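Local atomic coordinates of peptidase S8 and S53, subtilisin, kexin, sedolisin (Mycobacterium smegmatis, PDB entry 4KG7), a protein that probably acts as a subtilisin-like serine endopeptidase, the mycosin MycP3 of the mycobacterial type VII (ESX-3) secretion system. Residues 6-18 / 191-203. Sequence-based numbering, arbitrary orientation.
Sequences PPQVDPQIAPPPG and DQSVLGAALRYAA
P16 lays its ring across V194 and A198, one helical turn apart on helix 193-205: its CD lies 3.7 Å from V194 CG1 and the same distance from A198 CB. V194 can offer CG1 to the proline because that methyl stands anti to the backbone N (chi1 175°), leaving CG2 for I13, whose CG2 it meets at 3.9 Å with the two side chains crossing at about a right angle. I13 also rests CG1 and CG2 on the CB of S193. Between these groups A197 pushes its methyl up against the extended backbone, 3.7 Å from I13 O and just as near P15 N. P15 itself reaches over the next turn, where its CG sits 4.1 Å from Y201 CB; the phenol hydroxyl beyond is hydrogen-bonded to D170. On the other flank of A197, V9 drops CG1 onto the carbonyl of G196, whose lack of a side chain leaves the backbone open to that methyl, while CG2 touches R200 CD at 3.9 Å. No direct hydrogen bond joins the segments, and water takes over that task near the start of the helix. One molecule accepts from D10 N and lies 2.7 Å from S193 O, and a second donates to both D10 OD2 and D191 OD1, bridging two acids of like charge. D10 is further tied into its own Asx turn by Q12 N. P16 also touches A162 of helix 150-170. The proline-rich N-terminal segment thus lies by apolar packing along helix 193-205, which directly precedes strand 209-213 of the parallel sheet in the subtilisin fold.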
ATOM      1  N   PRO A   6      14.955   1.038  15.756  1.00 21.50           N
ATOM      2  CA  PRO A   6      13.790   1.692  15.177  1.00 19.46           C
ATOM      3  C   PRO A   6      14.054   3.183  14.866  1.00 18.53           C
ATOM      4  O   PRO A   6      14.696   3.867  15.685  1.00 19.40           O
ATOM      5  CB  PRO A   6      12.718   1.503  16.260  1.00 19.50           C
ATOM      6  CG  PRO A   6      13.165   0.305  17.042  1.00 20.35           C
ATOM      7  CD  PRO A   6      14.655   0.446  17.074  1.00 21.39           C
ATOM      8  N   PRO A   7      13.591   3.683  13.693  1.00 16.58           N
ATOM      9  CA  PRO A   7      13.887   5.064  13.322  1.00 16.45           C
ATOM     10  C   PRO A   7      13.122   6.050  14.205  1.00 16.96           C
ATOM     11  O   PRO A   7      12.092   5.719  14.771  1.00 16.94           O
ATOM     12  CB  PRO A   7      13.446   5.150  11.862  1.00 15.76           C
ATOM     13  CG  PRO A   7      12.356   4.147  11.754  1.00 15.01           C
ATOM     14  CD  PRO A   7      12.820   3.002  12.629  1.00 15.40           C
ATOM     15  N   GLN A   8      13.692   7.231  14.344  1.00 17.73           N
ATOM     16  CA  GLN A   8      13.144   8.273  15.181  1.00 18.93           C
ATOM     17  C   GLN A   8      13.246   9.562  14.415  1.00 17.53           C
ATOM     18  O   GLN A   8      14.303   9.854  13.839  1.00 17.30           O
ATOM     19  CB  GLN A   8      14.015   8.360  16.415  1.00 22.47           C
ATOM     20  CG  GLN A   8      13.325   8.840  17.655  1.00 26.02           C
ATOM     21  CD  GLN A   8      14.074   8.363  18.866  1.00 28.54           C
ATOM     22  OE1 GLN A   8      15.308   8.386  18.884  1.00 32.11           O
ATOM     23  NE2 GLN A   8      13.348   7.901  19.877  1.00 30.69           N
ATOM     24  N   VAL A   9      12.184  10.365  14.431  1.00 15.53           N
ATOM     25  CA  VAL A   9      12.233  11.677  13.798  1.00 15.20           C
ATOM     26  C   VAL A   9      13.259  12.564  14.481  1.00 15.78           C
ATOM     27  O   VAL A   9      13.509  12.430  15.681  1.00 16.39           O
ATOM     28  CB  VAL A   9      10.867  12.417  13.789  1.00 14.73           C
ATOM     29  CG1 VAL A   9       9.860  11.679  12.920  1.00 14.03           C
ATOM     30  CG2 VAL A   9      10.338  12.632  15.203  1.00 14.97           C
ATOM     31  N   ASP A  10      13.855  13.451  13.697  1.00 15.85           N
ATOM     32  CA  ASP A  10      14.704  14.521  14.221  1.00 16.91           C
ATOM     33  C   ASP A  10      13.810  15.746  14.379  1.00 17.15           C
ATOM     34  O   ASP A  10      13.323  16.265  13.389  1.00 16.57           O
ATOM     35  CB  ASP A  10      15.836  14.777  13.225  1.00 17.10           C
ATOM     36  CG  ASP A  10      16.783  15.899  13.648  1.00 18.05           C
ATOM     37  OD1 ASP A  10      16.455  16.710  14.535  1.00 18.13           O
ATOM     38  OD2 ASP A  10      17.852  15.978  13.015  1.00 18.49           O
ATOM     39  N   PRO A  11      13.550  16.184  15.626  1.00 18.25           N
ATOM     40  CA  PRO A  11      12.596  17.294  15.797  1.00 18.99           C
ATOM     41  C   PRO A  11      13.024  18.624  15.165  1.00 19.95           C
ATOM     42  O   PRO A  11      12.180  19.493  14.991  1.00 20.41           O
ATOM     43  CB  PRO A  11      12.440  17.423  17.319  1.00 19.52           C
ATOM     44  CG  PRO A  11      13.534  16.622  17.914  1.00 20.00           C
ATOM     45  CD  PRO A  11      14.029  15.638  16.904  1.00 19.13           C
ATOM     46  N   GLN A  12      14.292  18.766  14.798  1.00 20.81           N
ATOM     47  CA  GLN A  12      14.766  19.951  14.081  1.00 21.95           C
ATOM     48  C   GLN A  12      14.442  19.942  12.586  1.00 20.49           C
ATOM     49  O   GLN A  12      14.636  20.951  11.907  1.00 20.75           O
ATOM     50  CB  GLN A  12      16.287  20.086  14.235  1.00 24.34           C
ATOM     51  CG  GLN A  12      16.734  20.282  15.670  1.00 26.96           C
ATOM     52  CD  GLN A  12      16.063  21.487  16.302  1.00 29.36           C
ATOM     53  OE1 GLN A  12      16.151  22.601  15.775  1.00 32.70           O
ATOM     54  NE2 GLN A  12      15.372  21.274  17.422  1.00 30.99           N
ATOM     55  N   ILE A  13      13.992  18.805  12.059  1.00 18.82           N
ATOM     56  CA  ILE A  13      13.726  18.687  10.637  1.00 18.04           C
ATOM     57  C   ILE A  13      12.226  18.833  10.338  1.00 17.08           C
ATOM     58  O   ILE A  13      11.379  18.069  10.852  1.00 17.28           O
ATOM     59  CB  ILE A  13      14.258  17.356  10.085  1.00 17.95           C
ATOM     60  CG1 ILE A  13      15.770  17.227  10.343  1.00 18.79           C
ATOM     61  CG2 ILE A  13      13.912  17.218   8.605  1.00 17.59           C
ATOM     62  CD1 ILE A  13      16.678  18.226   9.638  1.00 19.73           C
ATOM     63  N   ALA A  14      11.907  19.822   9.508  1.00 16.34           N
ATOM     64  CA  ALA A  14      10.517  20.091   9.130  1.00 15.71           C
ATOM     65  C   ALA A  14       9.994  19.091   8.098  1.00 14.48           C
ATOM     66  O   ALA A  14      10.762  18.540   7.325  1.00 14.57           O
ATOM     67  CB  ALA A  14      10.382  21.497   8.586  1.00 16.11           C
ATOM     68  N   PRO A  15       8.680  18.861   8.086  1.00 13.62           N
ATOM     69  CA  PRO A  15       8.167  18.116   6.947  1.00 12.70           C
ATOM     70  C   PRO A  15       8.392  18.915   5.660  1.00 12.34           C
ATOM     71  O   PRO A  15       8.520  20.146   5.710  1.00 12.74           O
ATOM     72  CB  PRO A  15       6.684  17.937   7.269  1.00 12.68           C
ATOM     73  CG  PRO A  15       6.354  18.902   8.325  1.00 13.28           C
ATOM     74  CD  PRO A  15       7.621  19.320   8.995  1.00 13.52           C
ATOM     75  N   PRO A  16       8.472  18.217   4.517  1.00 11.33           N
ATOM     76  CA  PRO A  16       8.578  18.928   3.263  1.00 11.41           C
ATOM     77  C   PRO A  16       7.237  19.546   2.876  1.00 11.36           C
ATOM     78  O   PRO A  16       6.203  19.166   3.439  1.00 11.11           O
ATOM     79  CB  PRO A  16       8.977  17.819   2.293  1.00 11.24           C
ATOM     80  CG  PRO A  16       8.220  16.651   2.812  1.00 10.75           C
ATOM     81  CD  PRO A  16       8.242  16.769   4.302  1.00 10.89           C
ATOM     82  N   PRO A  17       7.248  20.475   1.906  1.00 11.54           N
ATOM     83  CA  PRO A  17       6.010  20.866   1.221  1.00 11.38           C
ATOM     84  C   PRO A  17       5.396  19.707   0.428  1.00 10.65           C
ATOM     85  O   PRO A  17       6.086  18.715   0.128  1.00 10.71           O
ATOM     86  CB  PRO A  17       6.489  21.975   0.287  1.00 12.08           C
ATOM     87  CG  PRO A  17       7.884  21.618  -0.039  1.00 12.34           C
ATOM     88  CD  PRO A  17       8.434  21.034   1.238  1.00 12.09           C
ATOM     89  N   GLY A  18       4.108  19.802   0.098  1.00  9.85           N
ATOM     90  CA  GLY A  18       3.427  18.821  -0.727  1.00  9.17           C
ATOM     91  C   GLY A  18       3.404  19.123  -2.235  1.00  8.91           C
ATOM     92  O   GLY A  18       2.616  18.563  -2.958  1.00  8.95           O
ATOM     93  N   ASP A 191      20.023   8.870   6.128  1.00 31.75           N
ATOM     94  CA  ASP A 191      19.045   9.703   6.806  1.00 27.73           C
ATOM     95  C   ASP A 191      17.731   9.823   6.053  1.00 23.35           C
ATOM     96  O   ASP A 191      17.692  10.221   4.896  1.00 23.26           O
ATOM     97  CB  ASP A 191      19.610  11.101   7.006  1.00 28.96           C
ATOM     98  CG  ASP A 191      18.649  11.992   7.742  1.00 29.72           C
ATOM     99  OD1 ASP A 191      18.570  11.866   8.988  1.00 32.17           O
ATOM    100  OD2 ASP A 191      17.959  12.783   7.071  1.00 28.40           O
ATOM    101  N   GLN A 192      16.649   9.467   6.726  1.00 19.31           N
ATOM    102  CA  GLN A 192      15.311   9.655   6.192  1.00 16.64           C
ATOM    103  C   GLN A 192      14.538  10.628   7.048  1.00 14.54           C
ATOM    104  O   GLN A 192      13.300  10.515   7.180  1.00 13.25           O
ATOM    105  CB  GLN A 192      14.559   8.338   6.163  1.00 16.55           C
ATOM    106  CG  GLN A 192      15.190   7.304   5.259  1.00 16.97           C
ATOM    107  CD  GLN A 192      14.413   6.018   5.241  1.00 17.05           C
ATOM    108  OE1 GLN A 192      13.246   5.971   5.626  1.00 15.45           O
ATOM    109  NE2 GLN A 192      15.062   4.947   4.768  1.00 17.77           N
ATOM    110  N   SER A 193      15.226  11.607   7.629  1.00 13.75           N
ATOM    111  CA  SER A 193      14.552  12.558   8.516  0.50 13.26           C
ATOM    112  C   SER A 193      13.369  13.284   7.849  1.00 12.38           C
ATOM    113  O   SER A 193      12.366  13.534   8.481  1.00 11.90           O
ATOM    114  CB  SER A 193      15.550  13.575   9.072  0.50 13.95           C
ATOM    115  OG  SER A 193      16.266  14.200   8.019  0.50 14.28           O
ATOM    116  N   VAL A 194      13.493  13.632   6.575  1.00 11.55           N
ATOM    117  CA  VAL A 194      12.417  14.361   5.892  1.00 10.70           C
ATOM    118  C   VAL A 194      11.193  13.462   5.698  1.00  9.69           C
ATOM    119  O   VAL A 194      10.052  13.870   5.894  1.00  9.47           O
ATOM    120  CB  VAL A 194      12.894  15.005   4.570  1.00 10.99           C
ATOM    121  CG1 VAL A 194      11.725  15.652   3.833  1.00 10.69           C
ATOM    122  CG2 VAL A 194      13.951  16.044   4.881  1.00 11.58           C
ATOM    123  N   LEU A 195      11.430  12.229   5.280  1.00  9.10           N
ATOM    124  CA  LEU A 195      10.331  11.269   5.135  1.00  8.35           C
ATOM    125  C   LEU A 195       9.674  10.982   6.484  1.00  8.11           C
ATOM    126  O   LEU A 195       8.436  10.951   6.598  1.00  7.54           O
ATOM    127  CB  LEU A 195      10.848   9.959   4.484  1.00  8.38           C
ATOM    128  CG  LEU A 195       9.804   8.835   4.302  1.00  8.04           C
ATOM    129  CD1 LEU A 195       8.602   9.257   3.448  1.00  7.71           C
ATOM    130  CD2 LEU A 195      10.463   7.606   3.704  1.00  8.30           C
ATOM    131  N   GLY A 196      10.490  10.738   7.498  1.00  8.38           N
ATOM    132  CA  GLY A 196       9.956  10.580   8.834  1.00  8.33           C
ATOM    133  C   GLY A 196       9.092  11.758   9.255  1.00  8.21           C
ATOM    134  O   GLY A 196       7.997  11.583   9.781  1.00  8.04           O
ATOM    135  N   ALA A 197       9.568  12.965   8.991  1.00  8.44           N
ATOM    136  CA  ALA A 197       8.819  14.174   9.342  1.00  8.52           C
ATOM    137  C   ALA A 197       7.475  14.222   8.615  1.00  8.10           C
ATOM    138  O   ALA A 197       6.456  14.613   9.187  1.00  8.17           O
ATOM    139  CB  ALA A 197       9.621  15.421   9.044  1.00  8.95           C
ATOM    140  N   ALA A 198       7.503  13.905   7.332  1.00  7.76           N
ATOM    141  CA  ALA A 198       6.276  13.855   6.536  1.00  7.46           C
ATOM    142  C   ALA A 198       5.260  12.854   7.077  1.00  7.18           C
ATOM    143  O   ALA A 198       4.052  13.138   7.186  1.00  6.91           O
ATOM    144  CB  ALA A 198       6.634  13.537   5.099  1.00  7.35           C
ATOM    145  N   LEU A 199       5.729  11.644   7.373  1.00  7.13           N
ATOM    146  CA  LEU A 199       4.840  10.600   7.899  1.00  7.05           C
ATOM    147  C   LEU A 199       4.261  10.963   9.250  1.00  7.39           C
ATOM    148  O   LEU A 199       3.092  10.734   9.491  1.00  7.31           O
ATOM    149  CB  LEU A 199       5.582   9.274   7.986  1.00  7.08           C
ATOM    150  CG  LEU A 199       6.061   8.701   6.635  1.00  6.84           C
ATOM    151  CD1 LEU A 199       7.114   7.650   6.884  1.00  7.07           C
ATOM    152  CD2 LEU A 199       4.917   8.145   5.780  1.00  6.44           C
ATOM    153  N   ARG A 200       5.081  11.543  10.118  1.00  7.94           N
ATOM    154  CA  ARG A 200       4.604  12.038  11.395  1.00  8.52           C
ATOM    155  C   ARG A 200       3.568  13.144  11.251  1.00  8.39           C
ATOM    156  O   ARG A 200       2.571  13.156  11.952  1.00  8.26           O
ATOM    157  CB  ARG A 200       5.774  12.514  12.257  1.00  9.58           C
ATOM    158  CG  ARG A 200       5.364  12.958  13.646  1.00 10.52           C
ATOM    159  CD  ARG A 200       6.552  13.373  14.481  1.00 11.58           C
ATOM    160  NE  ARG A 200       6.169  14.048  15.722  1.00 12.84           N
ATOM    161  CZ  ARG A 200       5.845  15.340  15.813  1.00 13.65           C
ATOM    162  NH1 ARG A 200       5.771  16.125  14.743  1.00 13.89           N
ATOM    163  NH2 ARG A 200       5.542  15.858  16.993  1.00 14.52           N
ATOM    164  N   TYR A 201       3.817  14.095  10.359  1.00  8.23           N
ATOM    165  CA  TYR A 201       2.849  15.160  10.064  1.00  8.28           C
ATOM    166  C   TYR A 201       1.503  14.611   9.634  1.00  8.01           C
ATOM    167  O   TYR A 201       0.436  14.975  10.150  1.00  8.09           O
ATOM    168  CB  TYR A 201       3.424  16.080   9.000  1.00  8.37           C
ATOM    169  CG  TYR A 201       2.463  17.108   8.452  1.00  8.44           C
ATOM    170  CD1 TYR A 201       2.117  18.214   9.189  1.00  8.85           C
ATOM    171  CD2 TYR A 201       1.874  16.934   7.212  1.00  8.19           C
ATOM    172  CE1 TYR A 201       1.232  19.148   8.693  1.00  8.98           C
ATOM    173  CE2 TYR A 201       1.005  17.870   6.676  1.00  8.34           C
ATOM    174  CZ  TYR A 201       0.665  18.972   7.440  1.00  8.78           C
ATOM    175  OH  TYR A 201      -0.179  19.942   6.980  1.00  9.53           O
ATOM    176  N   ALA A 202       1.545  13.671   8.698  1.00  7.63           N
ATOM    177  CA  ALA A 202       0.322  13.101   8.160  1.00  7.50           C
ATOM    178  C   ALA A 202      -0.399  12.255   9.200  1.00  7.77           C
ATOM    179  O   ALA A 202      -1.613  12.291   9.275  1.00  7.65           O
ATOM    180  CB  ALA A 202       0.604  12.281   6.903  1.00  7.21           C
ATOM    181  N   ALA A 203       0.360  11.484   9.991  1.00  7.93           N
ATOM    182  CA  ALA A 203      -0.270  10.549  10.936  1.00  8.26           C
ATOM    183  C   ALA A 203      -0.795  11.206  12.192  1.00  9.06           C
ATOM    184  O   ALA A 203      -1.811  10.755  12.691  1.00  9.43           O
ATOM    185  CB  ALA A 203       0.664   9.423  11.299  1.00  8.17           C
TER
HETATM  186  O   HOH W   1      12.628  13.862  11.185  1.00 16.84           O
HETATM  187  O   HOH W   2      18.526  14.359  10.859  1.00 30.14           O